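Local coordinates for protein ecto-NAD+ glycohydrolase (CD38 molecule) (Bos taurus, PDB 3GC6) that belongs to the ADP-ribosyl cyclase family as the bovine CD38 molecule, a disulfide-rich ectoenzyme with a helical part and a parallel-sheet part, at residues R10-S16 / L129-P135; L106-G112 / F149-S154. The protein carries 1 engineered substitution. All blocks are in the same frame, centred on the assembly; numbering follows the deposited sequence.

Interaction 1 of 2, residues R10-S16 / L129-P135; sequences RWHGAGS and LNIWSCP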
ATOM      1  N   ARG A  10      27.407 -27.465   1.808  1.00  5.23           N
ATOM      2  CA  ARG A  10      28.494 -27.449   2.779  1.00  5.17           C
ATOM      3  C   ARG A  10      28.132 -26.907   4.161  1.00  5.12           C
ATOM      4  O   ARG A  10      28.877 -27.125   5.133  1.00  5.15           O
ATOM      5  CB  ARG A  10      29.686 -26.667   2.224  1.00  5.34           C
ATOM      6  CG  ARG A  10      29.456 -25.174   2.073  1.00  5.49           C
ATOM      7  CD  ARG A  10      30.588 -24.521   1.281  1.00  5.84           C
ATOM      8  NE  ARG A  10      30.423 -23.075   1.101  1.00  6.35           N
ATOM      9  CZ  ARG A  10      29.697 -22.512   0.129  1.00  6.73           C
ATOM     10  NH1 ARG A  10      29.047 -23.259  -0.759  1.00  7.05           N
ATOM     11  NH2 ARG A  10      29.624 -21.195   0.033  1.00  7.06           N
ATOM     12  N   TRP A  11      27.023 -26.177   4.252  1.00  4.89           N
ATOM     13  CA  TRP A  11      26.663 -25.571   5.513  1.00  5.18           C
ATOM     14  C   TRP A  11      25.901 -26.521   6.432  1.00  5.40           C
ATOM     15  O   TRP A  11      25.332 -27.517   5.987  1.00  5.60           O
ATOM     16  CB  TRP A  11      25.806 -24.326   5.250  1.00  4.78           C
ATOM     17  CG  TRP A  11      26.456 -23.335   4.336  1.00  4.49           C
ATOM     18  CD1 TRP A  11      26.008 -22.936   3.095  1.00  4.62           C
ATOM     19  CD2 TRP A  11      27.657 -22.588   4.588  1.00  4.57           C
ATOM     20  NE1 TRP A  11      26.853 -21.975   2.570  1.00  4.97           N
ATOM     21  CE2 TRP A  11      27.884 -21.766   3.456  1.00  4.61           C
ATOM     22  CE3 TRP A  11      28.553 -22.528   5.661  1.00  4.93           C
ATOM     23  CZ2 TRP A  11      28.979 -20.890   3.369  1.00  4.52           C
ATOM     24  CZ3 TRP A  11      29.647 -21.676   5.570  1.00  5.55           C
ATOM     25  CH2 TRP A  11      29.847 -20.864   4.429  1.00  5.16           C
ATOM     26  N   HIS A  12      25.857 -26.174   7.716  1.00  5.51           N
ATOM     27  CA  HIS A  12      25.171 -26.997   8.724  1.00  5.85           C
ATOM     28  C   HIS A  12      23.710 -26.596   8.979  1.00  5.92           C
ATOM     29  O   HIS A  12      22.961 -27.321   9.652  1.00  6.34           O
ATOM     30  CB  HIS A  12      25.934 -26.948  10.049  1.00  5.84           C
ATOM     31  CG  HIS A  12      27.281 -27.595   9.987  1.00  6.81           C
ATOM     32  ND1 HIS A  12      28.397 -26.951   9.502  1.00  7.54           N
ATOM     33  CD2 HIS A  12      27.685 -28.842  10.334  1.00  7.79           C
ATOM     34  CE1 HIS A  12      29.436 -27.769   9.553  1.00  8.26           C
ATOM     35  NE2 HIS A  12      29.030 -28.924  10.056  1.00  8.80           N
ATOM     36  N   GLY A  13      23.292 -25.444   8.458  1.00  5.58           N
ATOM     37  CA  GLY A  13      21.922 -25.026   8.658  1.00  5.52           C
ATOM     38  C   GLY A  13      21.014 -25.376   7.489  1.00  5.19           C
ATOM     39  O   GLY A  13      21.468 -25.699   6.391  1.00  4.82           O
ATOM     40  N   ALA A  14      19.714 -25.338   7.724  1.00  5.33           N
ATOM     41  CA  ALA A  14      18.772 -25.629   6.672  1.00  5.22           C
ATOM     42  C   ALA A  14      18.871 -24.605   5.517  1.00  4.80           C
ATOM     43  O   ALA A  14      19.213 -23.426   5.711  1.00  4.92           O
ATOM     44  CB  ALA A  14      17.349 -25.641   7.244  1.00  5.67           C
ATOM     45  N   GLY A  15      18.585 -25.076   4.316  1.00  4.73           N
ATOM     46  CA  GLY A  15      18.609 -24.223   3.156  1.00  4.36           C
ATOM     47  C   GLY A  15      17.552 -23.139   3.117  1.00  4.36           C
ATOM     48  O   GLY A  15      16.617 -23.125   3.916  1.00  4.43           O
ATOM     49  N   SER A  16      17.731 -22.208   2.183  1.00  4.06           N
ATOM     50  CA  SER A  16      16.773 -21.122   2.001  1.00  4.06           C
ATOM     51  C   SER A  16      15.363 -21.633   1.772  1.00  4.40           C
ATOM     52  O   SER A  16      15.144 -22.685   1.137  1.00  4.56           O
ATOM     53  CB  SER A  16      17.155 -20.240   0.808  1.00  3.86           C
ATOM     54  OG  SER A  16      18.438 -19.662   0.977  1.00  3.83           O
ATOM     55  N   LEU A 129      19.078 -17.831  -4.546  1.00  5.01           N
ATOM     56  CA  LEU A 129      19.226 -18.317  -3.180  1.00  4.94           C
ATOM     57  C   LEU A 129      19.831 -19.707  -3.176  1.00  5.00           C
ATOM     58  O   LEU A 129      19.659 -20.462  -4.123  1.00  5.69           O
ATOM     59  CB  LEU A 129      17.882 -18.326  -2.451  1.00  5.24           C
ATOM     60  CG  LEU A 129      17.386 -16.920  -2.015  1.00  5.03           C
ATOM     61  CD1 LEU A 129      16.569 -16.272  -3.136  1.00  6.55           C
ATOM     62  CD2 LEU A 129      16.530 -17.010  -0.773  1.00  5.55           C
ATOM     63  N   ASN A 130      20.549 -20.040  -2.125  1.00  4.44           N
ATOM     64  CA  ASN A 130      20.986 -21.407  -1.925  1.00  4.19           C
ATOM     65  C   ASN A 130      19.879 -22.128  -1.152  1.00  4.02           C
ATOM     66  O   ASN A 130      19.695 -21.915   0.041  1.00  4.01           O
ATOM     67  CB  ASN A 130      22.304 -21.433  -1.143  1.00  3.74           C
ATOM     68  CG  ASN A 130      22.839 -22.843  -0.912  1.00  4.36           C
ATOM     69  OD1 ASN A 130      22.107 -23.834  -1.031  1.00  4.34           O
ATOM     70  ND2 ASN A 130      24.111 -22.933  -0.584  1.00  3.98           N
ATOM     71  N   ILE A 131      19.134 -22.984  -1.863  1.00  4.33           N
ATOM     72  CA  ILE A 131      18.015 -23.692  -1.259  1.00  4.49           C
ATOM     73  C   ILE A 131      18.431 -25.044  -0.654  1.00  4.53           C
ATOM     74  O   ILE A 131      17.572 -25.816  -0.198  1.00  4.73           O
ATOM     75  CB  ILE A 131      16.870 -23.935  -2.292  1.00  4.53           C
ATOM     76  CG1 ILE A 131      17.387 -24.792  -3.465  1.00  4.59           C
ATOM     77  CG2 ILE A 131      16.309 -22.614  -2.778  1.00  4.85           C
ATOM     78  CD1 ILE A 131      16.344 -25.099  -4.572  1.00  4.63           C
ATOM     79  N   TRP A 132      19.733 -25.290  -0.601  1.00  4.47           N
ATOM     80  CA  TRP A 132      20.241 -26.584  -0.122  1.00  4.40           C
ATOM     81  C   TRP A 132      20.752 -26.535   1.297  1.00  4.42           C
ATOM     82  O   TRP A 132      20.464 -27.426   2.085  1.00  4.40           O
ATOM     83  CB  TRP A 132      21.340 -27.090  -1.064  1.00  4.59           C
ATOM     84  CG  TRP A 132      20.852 -27.042  -2.469  1.00  4.56           C
ATOM     85  CD1 TRP A 132      21.215 -26.151  -3.451  1.00  5.47           C
ATOM     86  CD2 TRP A 132      19.848 -27.883  -3.040  1.00  5.59           C
ATOM     87  NE1 TRP A 132      20.514 -26.418  -4.610  1.00  5.93           N
ATOM     88  CE2 TRP A 132      19.660 -27.461  -4.376  1.00  5.25           C
ATOM     89  CE3 TRP A 132      19.079 -28.942  -2.544  1.00  5.86           C
ATOM     90  CZ2 TRP A 132      18.745 -28.074  -5.240  1.00  5.21           C
ATOM     91  CZ3 TRP A 132      18.159 -29.553  -3.404  1.00  6.77           C
ATOM     92  CH2 TRP A 132      18.029 -29.126  -4.748  1.00  5.49           C
ATOM     93  N   SER A 133      21.573 -25.530   1.616  1.00  4.02           N
ATOM     94  CA  SER A 133      22.016 -25.365   3.001  1.00  3.99           C
ATOM     95  C   SER A 133      22.360 -23.904   3.181  1.00  3.82           C
ATOM     96  O   SER A 133      22.659 -23.224   2.203  1.00  4.11           O
ATOM     97  CB  SER A 133      23.239 -26.247   3.337  1.00  4.18           C
ATOM     98  OG  SER A 133      24.452 -25.805   2.715  1.00  4.09           O
ATOM     99  N   CYS A 134      22.318 -23.449   4.435  1.00  4.12           N
ATOM    100  CA  CYS A 134      22.734 -22.086   4.789  1.00  3.97           C
ATOM    101  C   CYS A 134      23.554 -22.148   6.062  1.00  4.19           C
ATOM    102  O   CYS A 134      23.354 -23.053   6.870  1.00  4.15           O
ATOM    103  CB  CYS A 134      21.519 -21.181   5.047  1.00  4.44           C
ATOM    104  SG  CYS A 134      20.628 -20.714   3.525  1.00  5.00           S
ATOM    105  N   PRO A 135      24.419 -21.162   6.272  1.00  4.12           N
ATOM    106  CA  PRO A 135      25.244 -21.152   7.494  1.00  4.51           C
ATOM    107  C   PRO A 135      24.413 -21.201   8.778  1.00  4.98           C
ATOM    108  O   PRO A 135      23.390 -20.514   8.903  1.00  5.09           O
ATOM    109  CB  PRO A 135      26.017 -19.833   7.403  1.00  4.78           C
ATOM    110  CG  PRO A 135      26.042 -19.489   5.920  1.00  4.42           C
ATOM    111  CD  PRO A 135      24.740 -20.043   5.364  1.00  4.19           C
TER
HETATM  112  O   HOH W   1      25.990 -20.718  -0.075  1.00  4.75           O
HETATM  113  O   HOH W   2      17.944 -27.768   4.039  1.00 10.11           O
HETATM  114  O   HOH W   3      14.542 -25.272   0.977  1.00  8.01           O
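S16 and N130 meet through one carbonyl that takes two donors. The backbone N of S16 reaches N130 O at 2.9 Å in the carbonyl plane, on a lone pair, while S16 OG gives its proton to the same oxygen at 2.7 Å from well above that plane. With chi1 at -60° the hydroxyl lies beside its own backbone N, which lets both donors converge; S16 OG also accepts from the backbone N of C121. The N130 side chain works within its own segment: OD1 accepts from the backbone N-H groups of W132 and S133, an Asx turn extended to an Asx motif. Its ND2 bonds to L8 O and shares a water with W11 NE1, the water lying in the plane of the indole. The strands 13-14 and 133-134 meet in a single firm antiparallel bridge, the hydrogen-bonded pair G13 and C134. The bond from C134 N to G13 O (3.1 Å) is nearly straight at the hydrogen, 167°, but the donor comes from above the carbonyl plane; the return from G13 N to C134 O is weak and bent. The disulfide of C134 with C121, one of five in this chain, ties strand 133-134 to the loop at C121. S133 OG accepts from W11 N at 3.0 Å and donates to L8 O. P135 lies over one face of the W11 indole, its CD 3.8 Å from the five-membered ring centroid in a CH-pi contact, and CG of R10 covers the opposite face. A second water joins G15 N to W132 O, and a third donates to both S16 O and I131 O.

Interaction 2 of 2, residues L106-G112 / F149-S154; sequences LEDTLLG and FWEVLS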
ATOM      1  N   LEU A 106       8.464  -7.168  17.053  1.00  4.04           N
ATOM      2  CA  LEU A 106       9.384  -6.978  15.931  1.00  3.99           C
ATOM      3  C   LEU A 106       8.804  -7.650  14.692  1.00  4.10           C
ATOM      4  O   LEU A 106       8.951  -7.148  13.585  1.00  4.19           O
ATOM      5  CB  LEU A 106      10.743  -7.579  16.285  1.00  4.39           C
ATOM      6  CG  LEU A 106      11.872  -7.429  15.248  1.00  4.82           C
ATOM      7  CD1 LEU A 106      12.104  -5.961  14.952  1.00  5.36           C
ATOM      8  CD2 LEU A 106      13.143  -8.126  15.729  1.00  5.06           C
ATOM      9  N   GLU A 107       8.155  -8.796  14.890  1.00  4.02           N
ATOM     10  CA  GLU A 107       7.599  -9.551  13.767  1.00  4.59           C
ATOM     11  C   GLU A 107       6.320  -8.946  13.216  1.00  4.78           C
ATOM     12  O   GLU A 107       5.765  -9.446  12.233  1.00  4.90           O
ATOM     13  CB  GLU A 107       7.402 -11.014  14.182  1.00  5.09           C
ATOM     14  CG  GLU A 107       8.672 -11.733  14.548  1.00  5.28           C
ATOM     15  CD  GLU A 107       9.254 -11.324  15.909  1.00  6.39           C
ATOM     16  OE1 GLU A 107       8.498 -10.868  16.788  1.00  5.20           O
ATOM     17  OE2 GLU A 107      10.456 -11.490  16.135  1.00  8.04           O
ATOM     18  N   ASP A 108       5.863  -7.848  13.825  1.00  4.39           N
ATOM     19  CA  ASP A 108       4.698  -7.122  13.345  1.00  4.74           C
ATOM     20  C   ASP A 108       5.084  -5.839  12.587  1.00  4.34           C
ATOM     21  O   ASP A 108       4.222  -5.098  12.133  1.00  4.87           O
ATOM     22  CB  ASP A 108       3.756  -6.799  14.510  1.00  4.89           C
ATOM     23  CG  ASP A 108       3.206  -8.046  15.180  1.00  6.45           C
ATOM     24  OD1 ASP A 108       2.641  -8.908  14.438  1.00  6.42           O
ATOM     25  OD2 ASP A 108       3.300  -8.166  16.429  1.00  5.91           O
ATOM     26  N   THR A 109       6.393  -5.538  12.506  1.00  3.82           N
ATOM     27  CA  THR A 109       6.856  -4.466  11.630  1.00  3.90           C
ATOM     28  C   THR A 109       6.812  -4.998  10.192  1.00  3.38           C
ATOM     29  O   THR A 109       6.726  -6.214   9.981  1.00  3.94           O
ATOM     30  CB  THR A 109       8.321  -4.062  11.966  1.00  3.87           C
ATOM     31  OG1 THR A 109       9.220  -5.161  11.763  1.00  3.97           O
ATOM     32  CG2 THR A 109       8.406  -3.579  13.431  1.00  4.02           C
ATOM     33  N   LEU A 110       6.911  -4.112   9.195  1.00  3.75           N
ATOM     34  CA  LEU A 110       6.867  -4.591   7.797  1.00  3.69           C
ATOM     35  C   LEU A 110       7.965  -5.629   7.540  1.00  3.64           C
ATOM     36  O   LEU A 110       7.706  -6.764   7.096  1.00  3.89           O
ATOM     37  CB  LEU A 110       7.004  -3.422   6.834  1.00  3.73           C
ATOM     38  CG  LEU A 110       6.741  -3.701   5.347  1.00  3.77           C
ATOM     39  CD1 LEU A 110       6.359  -2.399   4.615  1.00  4.58           C
ATOM     40  CD2 LEU A 110       7.979  -4.320   4.709  1.00  4.53           C
ATOM     41  N   LEU A 111       9.202  -5.247   7.863  1.00  3.52           N
ATOM     42  CA  LEU A 111      10.319  -6.136   7.549  1.00  3.42           C
ATOM     43  C   LEU A 111      10.273  -7.423   8.395  1.00  3.20           C
ATOM     44  O   LEU A 111      10.657  -8.504   7.914  1.00  3.46           O
ATOM     45  CB  LEU A 111      11.675  -5.400   7.696  1.00  3.57           C
ATOM     46  CG  LEU A 111      11.890  -4.302   6.649  1.00  3.86           C
ATOM     47  CD1 LEU A 111      13.231  -3.605   6.897  1.00  4.20           C
ATOM     48  CD2 LEU A 111      11.852  -4.901   5.192  1.00  4.11           C
ATOM     49  N   GLY A 112       9.907  -7.280   9.682  1.00  3.43           N
ATOM     50  CA  GLY A 112       9.787  -8.451  10.556  1.00  3.39           C
ATOM     51  C   GLY A 112       8.717  -9.399  10.034  1.00  3.62           C
ATOM     52  O   GLY A 112       8.862 -10.626  10.106  1.00  3.79           O
ATOM     53  N   PHE A 149      20.509  -9.958   9.816  1.00  3.38           N
ATOM     54  CA  PHE A 149      19.240  -9.258   9.570  1.00  3.48           C
ATOM     55  C   PHE A 149      18.505  -9.047  10.900  1.00  3.68           C
ATOM     56  O   PHE A 149      18.068  -7.931  11.234  1.00  3.86           O
ATOM     57  CB  PHE A 149      18.350 -10.090   8.645  1.00  3.44           C
ATOM     58  CG  PHE A 149      16.955  -9.562   8.536  1.00  3.37           C
ATOM     59  CD1 PHE A 149      16.648  -8.517   7.652  1.00  3.35           C
ATOM     60  CD2 PHE A 149      15.952 -10.093   9.328  1.00  3.84           C
ATOM     61  CE1 PHE A 149      15.294  -8.017   7.556  1.00  3.44           C
ATOM     62  CE2 PHE A 149      14.632  -9.602   9.244  1.00  3.83           C
ATOM     63  CZ  PHE A 149      14.320  -8.580   8.355  1.00  3.32           C
ATOM     64  N   TRP A 150      18.335 -10.123  11.666  1.00  3.61           N
ATOM     65  CA  TRP A 150      17.521  -9.978  12.890  1.00  3.65           C
ATOM     66  C   TRP A 150      18.259  -9.107  13.917  1.00  3.92           C
ATOM     67  O   TRP A 150      17.624  -8.420  14.715  1.00  3.99           O
ATOM     68  CB  TRP A 150      17.158 -11.358  13.447  1.00  3.81           C
ATOM     69  CG  TRP A 150      16.128 -12.013  12.597  1.00  3.70           C
ATOM     70  CD1 TRP A 150      16.309 -13.089  11.775  1.00  4.19           C
ATOM     71  CD2 TRP A 150      14.744 -11.647  12.476  1.00  3.93           C
ATOM     72  NE1 TRP A 150      15.125 -13.414  11.128  1.00  3.50           N
ATOM     73  CE2 TRP A 150      14.150 -12.523  11.543  1.00  3.62           C
ATOM     74  CE3 TRP A 150      13.956 -10.631  13.034  1.00  3.89           C
ATOM     75  CZ2 TRP A 150      12.777 -12.436  11.198  1.00  3.81           C
ATOM     76  CZ3 TRP A 150      12.620 -10.534  12.682  1.00  3.74           C
ATOM     77  CH2 TRP A 150      12.031 -11.428  11.771  1.00  3.40           C
ATOM     78  N   GLU A 151      19.589  -9.162  13.901  1.00  4.12           N
ATOM     79  CA  GLU A 151      20.378  -8.334  14.819  1.00  4.42           C
ATOM     80  C   GLU A 151      20.166  -6.860  14.473  1.00  4.05           C
ATOM     81  O   GLU A 151      19.867  -6.044  15.367  1.00  4.57           O
ATOM     82  CB  GLU A 151      21.858  -8.770  14.748  1.00  5.09           C
ATOM     83  CG  GLU A 151      22.943  -7.801  15.118  1.00  7.39           C
ATOM     84  CD  GLU A 151      24.278  -8.286  14.504  1.00 10.10           C
ATOM     85  OE1 GLU A 151      24.594  -9.491  14.659  1.00 12.03           O
ATOM     86  OE2 GLU A 151      24.974  -7.510  13.822  1.00 11.24           O
ATOM     87  N   VAL A 152      20.316  -6.472  13.204  1.00  4.27           N
ATOM     88  CA  VAL A 152      20.223  -5.060  12.892  1.00  4.15           C
ATOM     89  C   VAL A 152      18.766  -4.584  12.983  1.00  4.07           C
ATOM     90  O   VAL A 152      18.499  -3.458  13.423  1.00  4.53           O
ATOM     91  CB  VAL A 152      20.875  -4.701  11.532  1.00  4.90           C
ATOM     92  CG1 VAL A 152      20.209  -5.417  10.419  1.00  5.20           C
ATOM     93  CG2 VAL A 152      20.865  -3.163  11.334  1.00  5.77           C
ATOM     94  N   LEU A 153      17.828  -5.433  12.577  1.00  3.97           N
ATOM     95  CA  LEU A 153      16.424  -5.038  12.740  1.00  3.82           C
ATOM     96  C   LEU A 153      16.122  -4.811  14.213  1.00  3.62           C
ATOM     97  O   LEU A 153      15.416  -3.856  14.573  1.00  3.94           O
ATOM     98  CB  LEU A 153      15.449  -6.072  12.163  1.00  4.13           C
ATOM     99  CG  LEU A 153      14.082  -5.506  11.751  1.00  4.64           C
ATOM    100  CD1 LEU A 153      14.197  -4.560  10.529  1.00  4.72           C
ATOM    101  CD2 LEU A 153      13.110  -6.651  11.502  1.00  4.30           C
ATOM    102  N   SER A 154      16.629  -5.705  15.046  1.00  3.86           N
ATOM    103  CA  SER A 154      16.414  -5.597  16.520  1.00  3.98           C
ATOM    104  C   SER A 154      16.981  -4.303  17.077  1.00  4.22           C
ATOM    105  O   SER A 154      16.363  -3.635  17.923  1.00  4.19           O
ATOM    106  CB  SER A 154      17.098  -6.766  17.243  1.00  4.09           C
ATOM    107  OG  SER A 154      16.384  -7.960  17.048  1.00  4.74           O
TER
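Apolar contacts between L106, L111, W150 and L153 make up most of this meeting of the 3-10 segment and helix start at 106-112 with helix 145-159. L106 divides its two methyls: CD1 packs on CD2 of L153 at 3.7 Å, and CD2 lies in the plane of the W150 ring, at its edge, 3.8 Å from CE3. From the first turn of helix 110-115, L111 CD1 meets L153 CD1 at 3.9 Å. L153 chi1 (-155°) carries CG toward the partner segment; its CD2 also lies against G112 N.

Aromatic edges also face backbone carbonyls. W150 CH2 approaches G112 O at 3.7 Å, and F149 CZ comes equally near L111 O; within the helix, F149 CE2 sits over the centre of one face of the W150 indole.

Hydrogen bonds are made within each segment or to residues outside both. T109, the N-cap of helix 110-115, gives its hydroxyl proton to L106 O at 2.7 Å and accepts from G112 N. S154 OG donates to W150 O (2.7 Å) and bonds to Q187 NE2; E107 OE1 bonds to W87 NE1.

With the polar groups so engaged, cohesion across this buried interface rests mainly on shape and van der Waals contact, with carbonyl oxygens at the ring edges.

How the interactions relate
Interaction 2 is core, its centre about 5 Å from the centre of the chain, and joins two helical elements by apolar and aromatic packing. Interaction 1 lies nearer the surface, about 21 Å from that centre, and pairs two short strands through backbone bonds, with waters bridging flanking residues and a disulfide from C134 out to C121. The nearest atoms of interactions 1 and 2 are about 11 Å apart, so they do not touch. Along the chain their segments alternate, strand 133-134 coming between helices 110-115 and 145-159. Hydrogen bonds cross interaction 1, alongside others within a segment or to outside residues, whereas in interaction 2 all are of the latter kinds.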